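Local coordinates for protein RpfR (Cronobacter turicensis, PDB 6DGG) that folds as a PAS domain, a small sensory module with an antiparallel sheet, and holds lauric acid in its interior pocket, at residues 45-50 with 73-78; 11-16 with 100-105; 19-24 with 32-37. All blocks are in the same frame, centred on the assembly; numbering follows the deposited sequence.

Contact 1: residues 45-50 with 73-78; sequences LFMSPA and RWIKTR. With DAO (lauric acid), chain B.
Phe46 and Lys76 meet through their backbones: Lys76 N donates to Phe46 O at 2.8 Å, a nearly straight bond (175° at the hydrogen) whose donor stands above the carbonyl plane. The same oxygen rests 3.5 Å from Ile75 CA, in a CA-H...O contact. The side chains then divide between the interior and the surface. Phe46 sends its ring inward, with one face over Leu45 CG and the other toward the lauric acid chain, whose C10 lies 3.9 Å from CD2, offset toward the rim. Ile75 reaches the same chain with CG2, while its CD1 is 4.0 Å from Met47 CE. Met47 leaves its backbone pointing away from the strand, yet beyond CG it runs extended (chi2 -180°), and its SD and CE cross the CG and CD methylenes of Arg73 at about a right angle. Arg73 bends at chi2 (96°) and chi3, and its NH2 donates to lauric acid O1 at 2.6 Å, with that oxygen in the guanidinium plane. On the outer side, Lys76 lays CB and CG against Phe46 O and CD against the Met47 carbonyl carbon. A water accepts from Ser48 N and donates to Trp74 O, bridging the two backbones. The contact seats the link between helices 42-46 and 49-65 on strand 69-77, an outermost strand of the sheet. Glu51, on helix 49-65, forms a salt bridge with Arg73 NH1 and accepts from Trp74 N, while strand 80-90 pairs along the other edge of 69-77.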
loop_
_atom_site.group_PDB
_atom_site.type_symbol
_atom_site.label_atom_id
_atom_site.label_comp_id
_atom_site.label_asym_id
_atom_site.label_seq_id
_atom_site.Cartn_x
_atom_site.Cartn_y
_atom_site.Cartn_z
ATOM N N LEU A 45 4.596 -0.030 -9.291
ATOM C CA LEU A 45 4.543 1.425 -9.256
ATOM C C LEU A 45 5.353 2.007 -8.099
ATOM O O LEU A 45 5.984 3.058 -8.257
ATOM C CB LEU A 45 3.080 1.866 -9.180
ATOM C CG LEU A 45 2.706 3.345 -9.281
ATOM C CD1 LEU A 45 3.415 4.036 -10.431
ATOM C CD2 LEU A 45 1.191 3.453 -9.451
ATOM N N PHE A 46 5.360 1.353 -6.933
ATOM C CA PHE A 46 5.874 1.986 -5.716
ATOM C C PHE A 46 6.984 1.214 -5.014
ATOM O O PHE A 46 7.384 1.608 -3.906
ATOM C CB PHE A 46 4.743 2.266 -4.717
ATOM C CG PHE A 46 3.713 3.220 -5.226
ATOM C CD1 PHE A 46 4.060 4.519 -5.552
ATOM C CD2 PHE A 46 2.393 2.816 -5.395
ATOM C CE1 PHE A 46 3.106 5.407 -6.017
ATOM C CE2 PHE A 46 1.441 3.691 -5.860
ATOM C CZ PHE A 46 1.796 4.992 -6.179
ATOM N N MET A 47 7.506 0.142 -5.604
ATOM C CA MET A 47 8.513 -0.650 -4.921
ATOM C C MET A 47 9.664 -0.997 -5.853
ATOM O O MET A 47 9.497 -1.145 -7.069
ATOM C CB MET A 47 7.920 -1.940 -4.341
ATOM C CG MET A 47 6.738 -1.721 -3.417
ATOM S SD MET A 47 6.113 -3.276 -2.771
ATOM C CE MET A 47 4.608 -2.702 -1.993
ATOM N N SER A 48 10.841 -1.124 -5.255
ATOM C CA SER A 48 11.994 -1.660 -5.945
ATOM C C SER A 48 11.724 -3.115 -6.320
ATOM O O SER A 48 10.822 -3.748 -5.768
ATOM C CB SER A 48 13.200 -1.618 -5.015
ATOM O OG SER A 48 12.992 -2.516 -3.940
ATOM N N PRO A 49 12.496 -3.677 -7.257
ATOM C CA PRO A 49 12.228 -5.068 -7.643
ATOM C C PRO A 49 12.265 -6.029 -6.472
ATOM O O PRO A 49 11.401 -6.912 -6.374
ATOM C CB PRO A 49 13.308 -5.356 -8.691
ATOM C CG PRO A 49 13.563 -4.020 -9.315
ATOM C CD PRO A 49 13.459 -3.037 -8.168
ATOM N N ALA A 50 13.235 -5.869 -5.569
ATOM C CA ALA A 50 13.346 -6.785 -4.439
ATOM C C ALA A 50 12.152 -6.657 -3.506
ATOM O O ALA A 50 11.626 -7.665 -3.018
ATOM C CB ALA A 50 14.636 -6.512 -3.671
ATOM N N ARG A 73 7.970 -2.100 4.742
ATOM C CA ARG A 73 8.206 -2.072 3.307
ATOM C C ARG A 73 8.852 -0.744 2.954
ATOM O O ARG A 73 8.358 0.314 3.354
ATOM C CB ARG A 73 6.862 -2.199 2.567
ATOM C CG ARG A 73 6.900 -2.666 1.138
ATOM C CD ARG A 73 6.644 -4.151 1.069
ATOM N NE ARG A 73 7.869 -4.853 1.379
ATOM C CZ ARG A 73 7.957 -6.117 1.774
ATOM N NH1 ARG A 73 9.151 -6.633 2.002
ATOM N NH2 ARG A 73 6.884 -6.860 1.955
ATOM N N TRP A 74 9.953 -0.797 2.214
ATOM C CA TRP A 74 10.526 0.413 1.641
ATOM C C TRP A 74 9.702 0.788 0.418
ATOM O O TRP A 74 9.449 -0.059 -0.446
ATOM C CB TRP A 74 11.985 0.186 1.244
ATOM C CG TRP A 74 12.947 0.221 2.404
ATOM C CD1 TRP A 74 13.539 -0.848 3.015
ATOM C CD2 TRP A 74 13.436 1.390 3.082
ATOM N NE1 TRP A 74 14.355 -0.416 4.037
ATOM C CE2 TRP A 74 14.316 0.953 4.090
ATOM C CE3 TRP A 74 13.226 2.762 2.925
ATOM C CZ2 TRP A 74 14.974 1.838 4.938
ATOM C CZ3 TRP A 74 13.876 3.634 3.767
ATOM C CH2 TRP A 74 14.741 3.173 4.760
ATOM N N ILE A 75 9.311 2.061 0.331
ATOM C CA ILE A 75 8.362 2.551 -0.665
ATOM C C ILE A 75 8.977 3.735 -1.394
ATOM O O ILE A 75 9.554 4.630 -0.762
ATOM C CB ILE A 75 7.033 2.989 -0.006
ATOM C CG1 ILE A 75 6.329 1.809 0.679
ATOM C CG2 ILE A 75 6.113 3.668 -1.008
ATOM C CD1 ILE A 75 5.949 0.681 -0.233
ATOM N N LYS A 76 8.833 3.754 -2.721
ATOM C CA LYS A 76 9.317 4.853 -3.548
ATOM C C LYS A 76 8.361 6.038 -3.426
ATOM O O LYS A 76 7.182 5.933 -3.787
ATOM C CB LYS A 76 9.406 4.399 -5.005
ATOM C CG LYS A 76 10.359 3.234 -5.229
ATOM C CD LYS A 76 10.345 2.731 -6.679
ATOM C CE LYS A 76 10.907 3.752 -7.661
ATOM N NZ LYS A 76 10.932 3.226 -9.063
ATOM N N THR A 77 8.872 7.165 -2.938
ATOM C CA THR A 77 8.099 8.393 -2.805
ATOM C C THR A 77 8.775 9.505 -3.598
ATOM O O THR A 77 9.865 9.336 -4.151
ATOM C CB THR A 77 7.983 8.826 -1.336
ATOM O OG1 THR A 77 9.204 9.455 -0.925
ATOM C CG2 THR A 77 7.685 7.637 -0.423
ATOM N N ARG A 78 8.119 10.666 -3.640
ATOM C CA ARG A 78 8.641 11.779 -4.423
ATOM C C ARG A 78 9.968 12.292 -3.875
ATOM O O ARG A 78 10.701 12.973 -4.601
ATOM C CB ARG A 78 7.596 12.901 -4.522
ATOM C CG ARG A 78 7.337 13.635 -3.219
ATOM C CD ARG A 78 5.942 14.252 -3.173
ATOM N NE ARG A 78 5.634 15.072 -4.342
ATOM C CZ ARG A 78 4.472 15.694 -4.531
ATOM N NH1 ARG A 78 4.276 16.420 -5.625
ATOM N NH2 ARG A 78 3.499 15.594 -3.630
HETATM O O1 DAO B . 4.324 -6.396 1.569
HETATM O O2 DAO B . 2.988 -7.551 2.838
HETATM C C1 DAO B . 3.162 -6.629 1.990
HETATM C C2 DAO B . 1.994 -5.799 1.431
HETATM C C3 DAO B . 2.317 -4.290 1.426
HETATM C C4 DAO B . 1.359 -3.442 0.560
HETATM C C5 DAO B . 1.683 -1.946 0.732
HETATM C C6 DAO B . 0.903 -0.958 -0.171
HETATM C C7 DAO B . 1.871 0.162 -0.631
HETATM C C8 DAO B . 1.248 1.549 -0.848
HETATM C C9 DAO B . 2.383 2.554 -1.093
HETATM C C10 DAO B . 1.936 3.889 -1.708
HETATM C C11 DAO B . 1.544 4.933 -0.659
HETATM C C12 DAO B . 2.773 5.640 -0.084
HETATM O O HOH W 1 11.058 0.179 -2.673
#

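Contact 2: residues 11-16 with 100-105; sequences VILDRH and IFLICS
Val11 pairs with Cys104 and Leu13 with Leu102, both as hydrogen-bonded pairs of an antiparallel ladder, with Ile12 and Ile103 as the non-hydrogen-bonded pair between them. Cys104 N gives Val11 O a 2.8 Å bond, Leu102 N gives Leu13 O one of the same length, and the reciprocal bonds from Val11 N and Leu13 N are slightly longer. The strand axes run 154° apart. Leu13 can be followed outward from the backbone. Its CB lies near Leu102 O; CG, anti to the carbonyl carbon (chi1 -56°), approaches Cys104 SG at 4.1 Å; and CD1 comes closer to that sulfur, at 3.8 Å, while also meeting Leu102 CD2. One branch thus touches both residues of the partner strand that share its face. Cys104 in turn brings CB to 3.3 Å from Val11 O. On the face of Ile12 and Ile103, Ile12 CG2 packs on Phe101 CB at 3.8 Å, and the Phe101 ring turns its edge to Leu13 O. Where the strands part, a water accepts from Arg15 N and donates to Ile100 O, and Asp14 OD1 accepts from His16 N, closing an Asx turn. Asn18 N is a further donor to that oxygen. Strand 9-13 and strand 102-108 are neighbours in the sheet, and helix 49-65 packs on Leu102. Chemically, four N-H...O bonds satisfy the backbones of the hydrogen-bonded pairs, while Ile12 and Ile103 bond outward to strands 19-22 and 80-90. The face of Val11, Leu13, Leu102 and Cys104 is left to apolar groups and a thiol; Val11 and Cys104 there touch the lauric acid, so this part of the pocket wall is largely nonpolar.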
loop_
_atom_site.group_PDB
_atom_site.type_symbol
_atom_site.label_atom_id
_atom_site.label_comp_id
_atom_site.label_asym_id
_atom_site.label_seq_id
_atom_site.Cartn_x
_atom_site.Cartn_y
_atom_site.Cartn_z
ATOM N N VAL A 11 -4.193 2.443 1.574
ATOM C CA VAL A 11 -4.294 1.925 0.217
ATOM C C VAL A 11 -5.044 0.603 0.283
ATOM O O VAL A 11 -4.732 -0.255 1.118
ATOM C CB VAL A 11 -2.893 1.749 -0.404
ATOM C CG1 VAL A 11 -2.981 1.199 -1.824
ATOM C CG2 VAL A 11 -2.132 3.086 -0.395
ATOM N N ILE A 12 -6.058 0.451 -0.566
ATOM C CA ILE A 12 -6.839 -0.774 -0.645
ATOM C C ILE A 12 -6.473 -1.474 -1.946
ATOM O O ILE A 12 -6.413 -0.837 -3.003
ATOM C CB ILE A 12 -8.344 -0.487 -0.554
ATOM C CG1 ILE A 12 -8.641 0.249 0.757
ATOM C CG2 ILE A 12 -9.149 -1.781 -0.649
ATOM C CD1 ILE A 12 -10.095 0.651 0.924
ATOM N N LEU A 13 -6.195 -2.774 -1.854
ATOM C CA LEU A 13 -5.690 -3.571 -2.964
ATOM C C LEU A 13 -6.603 -4.763 -3.196
ATOM O O LEU A 13 -7.257 -5.255 -2.272
ATOM C CB LEU A 13 -4.320 -4.155 -2.620
ATOM C CG LEU A 13 -3.201 -3.208 -2.210
ATOM C CD1 LEU A 13 -1.962 -4.000 -1.821
ATOM C CD2 LEU A 13 -2.889 -2.244 -3.331
ATOM N N ASP A 14 -6.633 -5.244 -4.441
ATOM C CA ASP A 14 -7.193 -6.556 -4.711
ATOM C C ASP A 14 -6.077 -7.602 -4.647
ATOM O O ASP A 14 -4.927 -7.297 -4.316
ATOM C CB ASP A 14 -8.008 -6.558 -6.008
ATOM C CG ASP A 14 -7.162 -6.476 -7.267
ATOM O OD1 ASP A 14 -5.912 -6.523 -7.207
ATOM O OD2 ASP A 14 -7.780 -6.382 -8.356
ATOM N N ARG A 15 -6.422 -8.856 -4.948
ATOM C CA ARG A 15 -5.465 -9.951 -4.793
ATOM C C ARG A 15 -4.262 -9.808 -5.715
ATOM O O ARG A 15 -3.239 -10.468 -5.492
ATOM C CB ARG A 15 -6.158 -11.285 -5.048
ATOM C CG ARG A 15 -6.692 -11.431 -6.460
ATOM C CD ARG A 15 -7.551 -12.677 -6.610
ATOM N NE ARG A 15 -6.784 -13.911 -6.439
ATOM C CZ ARG A 15 -6.988 -14.828 -5.493
ATOM N NH1 ARG A 15 -7.952 -14.692 -4.586
ATOM N NH2 ARG A 15 -6.217 -15.907 -5.461
ATOM N N HIS A 16 -4.360 -8.974 -6.741
ATOM C CA HIS A 16 -3.272 -8.771 -7.689
ATOM C C HIS A 16 -2.384 -7.593 -7.324
ATOM O O HIS A 16 -1.406 -7.323 -8.034
ATOM C CB HIS A 16 -3.860 -8.545 -9.077
ATOM C CG HIS A 16 -4.898 -9.549 -9.446
ATOM N ND1 HIS A 16 -4.594 -10.871 -9.679
ATOM C CD2 HIS A 16 -6.238 -9.436 -9.589
ATOM C CE1 HIS A 16 -5.701 -11.526 -9.981
ATOM N NE2 HIS A 16 -6.713 -10.680 -9.927
ATOM N N ILE A 100 -12.390 -9.871 -0.945
ATOM C CA ILE A 100 -11.613 -9.641 -2.159
ATOM C C ILE A 100 -10.691 -8.440 -2.062
ATOM O O ILE A 100 -9.871 -8.241 -2.970
ATOM C CB ILE A 100 -12.506 -9.544 -3.413
ATOM C CG1 ILE A 100 -13.623 -8.521 -3.198
ATOM C CG2 ILE A 100 -13.059 -10.921 -3.750
ATOM C CD1 ILE A 100 -14.542 -8.341 -4.402
ATOM N N PHE A 101 -10.771 -7.645 -0.997
ATOM C CA PHE A 101 -9.935 -6.466 -0.854
ATOM C C PHE A 101 -9.126 -6.518 0.434
ATOM O O PHE A 101 -9.607 -6.976 1.478
ATOM C CB PHE A 101 -10.768 -5.187 -0.900
ATOM C CG PHE A 101 -11.482 -5.000 -2.190
ATOM C CD1 PHE A 101 -10.774 -4.897 -3.370
ATOM C CD2 PHE A 101 -12.861 -4.953 -2.237
ATOM C CE1 PHE A 101 -11.424 -4.732 -4.573
ATOM C CE2 PHE A 101 -13.518 -4.793 -3.440
ATOM C CZ PHE A 101 -12.796 -4.681 -4.609
ATOM N N LEU A 102 -7.900 -6.021 0.334
ATOM C CA LEU A 102 -6.943 -5.936 1.428
ATOM C C LEU A 102 -6.768 -4.462 1.763
ATOM O O LEU A 102 -6.491 -3.653 0.866
ATOM C CB LEU A 102 -5.615 -6.547 0.965
ATOM C CG LEU A 102 -4.349 -6.235 1.748
ATOM C CD1 LEU A 102 -4.481 -6.732 3.160
ATOM C CD2 LEU A 102 -3.135 -6.847 1.062
ATOM N N ILE A 103 -6.984 -4.104 3.031
ATOM C CA ILE A 103 -6.760 -2.743 3.512
ATOM C C ILE A 103 -5.338 -2.673 4.041
ATOM O O ILE A 103 -4.976 -3.416 4.960
ATOM C CB ILE A 103 -7.751 -2.369 4.623
ATOM C CG1 ILE A 103 -9.195 -2.459 4.154
ATOM C CG2 ILE A 103 -7.483 -0.943 5.122
ATOM C CD1 ILE A 103 -10.168 -2.471 5.317
ATOM N N CYS A 104 -4.531 -1.776 3.482
ATOM C CA CYS A 104 -3.164 -1.548 3.940
ATOM C C CYS A 104 -3.106 -0.201 4.648
ATOM O O CYS A 104 -3.309 0.843 4.025
ATOM C CB CYS A 104 -2.182 -1.588 2.774
ATOM S SG CYS A 104 -2.297 -3.124 1.831
ATOM N N SER A 105 -2.808 -0.225 5.942
ATOM C CA SER A 105 -2.833 0.965 6.786
ATOM C C SER A 105 -1.394 1.279 7.198
ATOM O O SER A 105 -0.839 0.623 8.092
ATOM C CB SER A 105 -3.738 0.705 7.988
ATOM O OG SER A 105 -3.705 1.762 8.928
HETATM O O HOH W 2 -9.322 -9.790 -5.049
#

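Contact 3: residues 19-24 with 32-37; sequences IQRFNR and LKEQEV
Glu34 OE2 is gripped by two donors, Arg21 NE at 3.0 Å and Phe22 N at 2.9 Å, which reach it from opposite faces of the carboxylate plane. NE comes on the syn side and the backbone N-H on the anti side. Arg21 NH2 completes a side-on, two-nitrogen salt bridge by meeting the syn lone pair of OE1, also at 3.0 Å, and the guanidinium and carboxylate planes lie only 17° apart. Glu34 arrives with CG anti to its backbone N (chi1 -178°) and an extended chain; Arg21 bends at chi2 and chi3, which brings NE round to OE2. Beneath this polar layer, Val37 CG2 sits over a face of the Phe22 ring, 3.7 Å from its centroid, a CH-pi contact shifted toward the rim at CG. At the ring edge, CE2 lies 3.5 Å from Leu32 O, which is buried without a hydrogen-bonding partner. Ile19 sets CB against Val37 O and CD1 4.1 Å from Val37 CB. A classic beta bulge, Gln20 and Arg21 opposite Ile12, interrupts the strand just before Phe22. The contact ties outer strand 19-22 to the short, weakly bonded helix at about 34-37 of the PAS domain. Because two N-H groups of a cation and a backbone N-H all converge on one carboxylate, Glu34 is probably held in its charged form, while the Phe22 ring, covered on one face by Val37, touches the lauric acid.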
loop_
_atom_site.group_PDB
_atom_site.type_symbol
_atom_site.label_atom_id
_atom_site.label_comp_id
_atom_site.label_asym_id
_atom_site.label_seq_id
_atom_site.Cartn_x
_atom_site.Cartn_y
_atom_site.Cartn_z
ATOM N N ILE A 19 -4.801 -1.262 -7.324
ATOM C CA ILE A 19 -5.215 -0.286 -6.322
ATOM C C ILE A 19 -6.695 0.025 -6.497
ATOM O O ILE A 19 -7.167 0.312 -7.605
ATOM C CB ILE A 19 -4.362 0.987 -6.438
ATOM C CG1 ILE A 19 -2.906 0.676 -6.079
ATOM C CG2 ILE A 19 -4.922 2.116 -5.545
ATOM C CD1 ILE A 19 -1.913 1.717 -6.539
ATOM N N GLN A 20 -7.422 0.003 -5.387
ATOM C CA GLN A 20 -8.843 0.304 -5.358
ATOM C C GLN A 20 -9.155 1.653 -4.731
ATOM O O GLN A 20 -10.105 2.319 -5.160
ATOM C CB GLN A 20 -9.572 -0.809 -4.604
ATOM C CG GLN A 20 -9.151 -2.202 -5.058
ATOM C CD GLN A 20 -9.491 -2.478 -6.516
ATOM O OE1 GLN A 20 -10.575 -2.130 -6.986
ATOM N NE2 GLN A 20 -8.558 -3.096 -7.240
ATOM N N ARG A 21 -8.394 2.049 -3.710
ATOM C CA ARG A 21 -8.479 3.358 -3.075
ATOM C C ARG A 21 -7.076 3.754 -2.630
ATOM O O ARG A 21 -6.219 2.899 -2.371
ATOM C CB ARG A 21 -9.417 3.362 -1.856
ATOM C CG ARG A 21 -10.898 3.160 -2.159
ATOM C CD ARG A 21 -11.750 4.181 -1.406
ATOM N NE ARG A 21 -11.560 5.521 -1.959
ATOM C CZ ARG A 21 -12.303 6.581 -1.655
ATOM N NH1 ARG A 21 -13.304 6.482 -0.792
ATOM N NH2 ARG A 21 -12.038 7.744 -2.228
ATOM N N PHE A 22 -6.867 5.064 -2.507
ATOM C CA PHE A 22 -5.535 5.646 -2.337
ATOM C C PHE A 22 -5.784 7.022 -1.739
ATOM O O PHE A 22 -6.347 7.891 -2.413
ATOM C CB PHE A 22 -4.909 5.741 -3.726
ATOM C CG PHE A 22 -3.460 6.162 -3.785
ATOM C CD1 PHE A 22 -2.441 5.228 -3.616
ATOM C CD2 PHE A 22 -3.114 7.454 -4.157
ATOM C CE1 PHE A 22 -1.106 5.591 -3.745
ATOM C CE2 PHE A 22 -1.770 7.826 -4.295
ATOM C CZ PHE A 22 -0.769 6.887 -4.091
ATOM N N ASN A 23 -5.430 7.210 -0.465
ATOM C CA ASN A 23 -5.911 8.382 0.260
ATOM C C ASN A 23 -5.026 9.613 0.034
ATOM O O ASN A 23 -4.008 9.576 -0.654
ATOM C CB ASN A 23 -6.110 8.089 1.752
ATOM C CG ASN A 23 -4.809 8.091 2.537
ATOM O OD1 ASN A 23 -3.779 7.637 2.050
ATOM N ND2 ASN A 23 -4.862 8.600 3.765
ATOM N N ARG A 24 -5.416 10.722 0.659
ATOM C CA ARG A 24 -4.775 12.000 0.367
ATOM C C ARG A 24 -3.310 12.009 0.786
ATOM O O ARG A 24 -2.464 12.589 0.094
ATOM C CB ARG A 24 -5.535 13.139 1.039
ATOM C CG ARG A 24 -5.058 14.514 0.628
ATOM C CD ARG A 24 -6.019 15.602 1.108
ATOM N NE ARG A 24 -7.356 15.464 0.534
ATOM C CZ ARG A 24 -8.371 16.290 0.779
ATOM N NH1 ARG A 24 -8.212 17.325 1.595
ATOM N NH2 ARG A 24 -9.547 16.081 0.203
ATOM N N LEU A 32 0.890 11.559 -7.036
ATOM C CA LEU A 32 -0.099 10.934 -7.909
ATOM C C LEU A 32 -1.471 11.012 -7.249
ATOM O O LEU A 32 -1.593 10.829 -6.032
ATOM C CB LEU A 32 0.262 9.458 -8.178
ATOM C CG LEU A 32 1.570 9.217 -8.952
ATOM C CD1 LEU A 32 1.891 7.728 -9.060
ATOM C CD2 LEU A 32 1.524 9.851 -10.311
ATOM N N LYS A 33 -2.499 11.297 -8.048
ATOM C CA LYS A 33 -3.860 11.351 -7.536
ATOM C C LYS A 33 -4.481 9.960 -7.515
ATOM O O LYS A 33 -4.142 9.085 -8.320
ATOM C CB LYS A 33 -4.732 12.263 -8.402
ATOM C CG LYS A 33 -4.255 13.694 -8.518
ATOM C CD LYS A 33 -5.191 14.501 -9.418
ATOM C CE LYS A 33 -4.614 15.876 -9.745
ATOM N NZ LYS A 33 -5.450 16.635 -10.724
ATOM N N GLU A 34 -5.424 9.769 -6.592
ATOM C CA GLU A 34 -6.173 8.520 -6.533
ATOM C C GLU A 34 -6.707 8.115 -7.908
ATOM O O GLU A 34 -6.595 6.952 -8.305
ATOM C CB GLU A 34 -7.316 8.649 -5.529
ATOM C CG GLU A 34 -8.124 7.370 -5.374
ATOM C CD GLU A 34 -9.116 7.450 -4.235
ATOM O OE1 GLU A 34 -9.849 8.459 -4.182
ATOM O OE2 GLU A 34 -9.170 6.507 -3.414
ATOM N N GLN A 35 -7.294 9.059 -8.649
ATOM C CA GLN A 35 -7.868 8.722 -9.948
ATOM C C GLN A 35 -6.810 8.221 -10.920
ATOM O O GLN A 35 -7.139 7.496 -11.864
ATOM C CB GLN A 35 -8.554 9.941 -10.558
ATOM C CG GLN A 35 -9.895 10.280 -9.960
ATOM C CD GLN A 35 -10.441 11.587 -10.506
ATOM O OE1 GLN A 35 -9.680 12.493 -10.846
ATOM N NE2 GLN A 35 -11.762 11.688 -10.603
ATOM N N GLU A 36 -5.550 8.620 -10.729
ATOM C CA GLU A 36 -4.480 8.224 -11.632
ATOM C C GLU A 36 -3.947 6.837 -11.335
ATOM O O GLU A 36 -3.280 6.251 -12.195
ATOM C CB GLU A 36 -3.286 9.167 -11.488
ATOM C CG GLU A 36 -3.474 10.565 -12.018
ATOM C CD GLU A 36 -2.183 11.343 -11.918
ATOM O OE1 GLU A 36 -1.416 11.362 -12.903
ATOM O OE2 GLU A 36 -1.910 11.891 -10.834
ATOM N N VAL A 37 -4.178 6.317 -10.132
ATOM C CA VAL A 37 -3.575 5.059 -9.714
ATOM C C VAL A 37 -4.584 3.937 -9.531
ATOM O O VAL A 37 -4.173 2.775 -9.414
ATOM C CB VAL A 37 -2.684 5.224 -8.461
ATOM C CG1 VAL A 37 -1.582 6.236 -8.744
ATOM C CG2 VAL A 37 -3.489 5.650 -7.247
#

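All three contacts are partly buried, each joining a buried apolar side to a more exposed one. Contacts 1 and 3 attach helical segments to the two outermost strands of the sheet, 69-77 and 19-22, whereas contact 2 is strand-to-strand pairing nearer the chain centre. Backbone bonds therefore dominate contact 2; contact 3 relies on a side-chain salt bridge, and contact 1 directs its arginine to the ligand. Contacts 1 and 3 meet directly, Phe46 CZ lying 3.8 Å from Phe22 CZ, and contact 3 continues into contact 2 through Ile12, paired with Gln20 and Arg21. Residues from all three touch lauric acid.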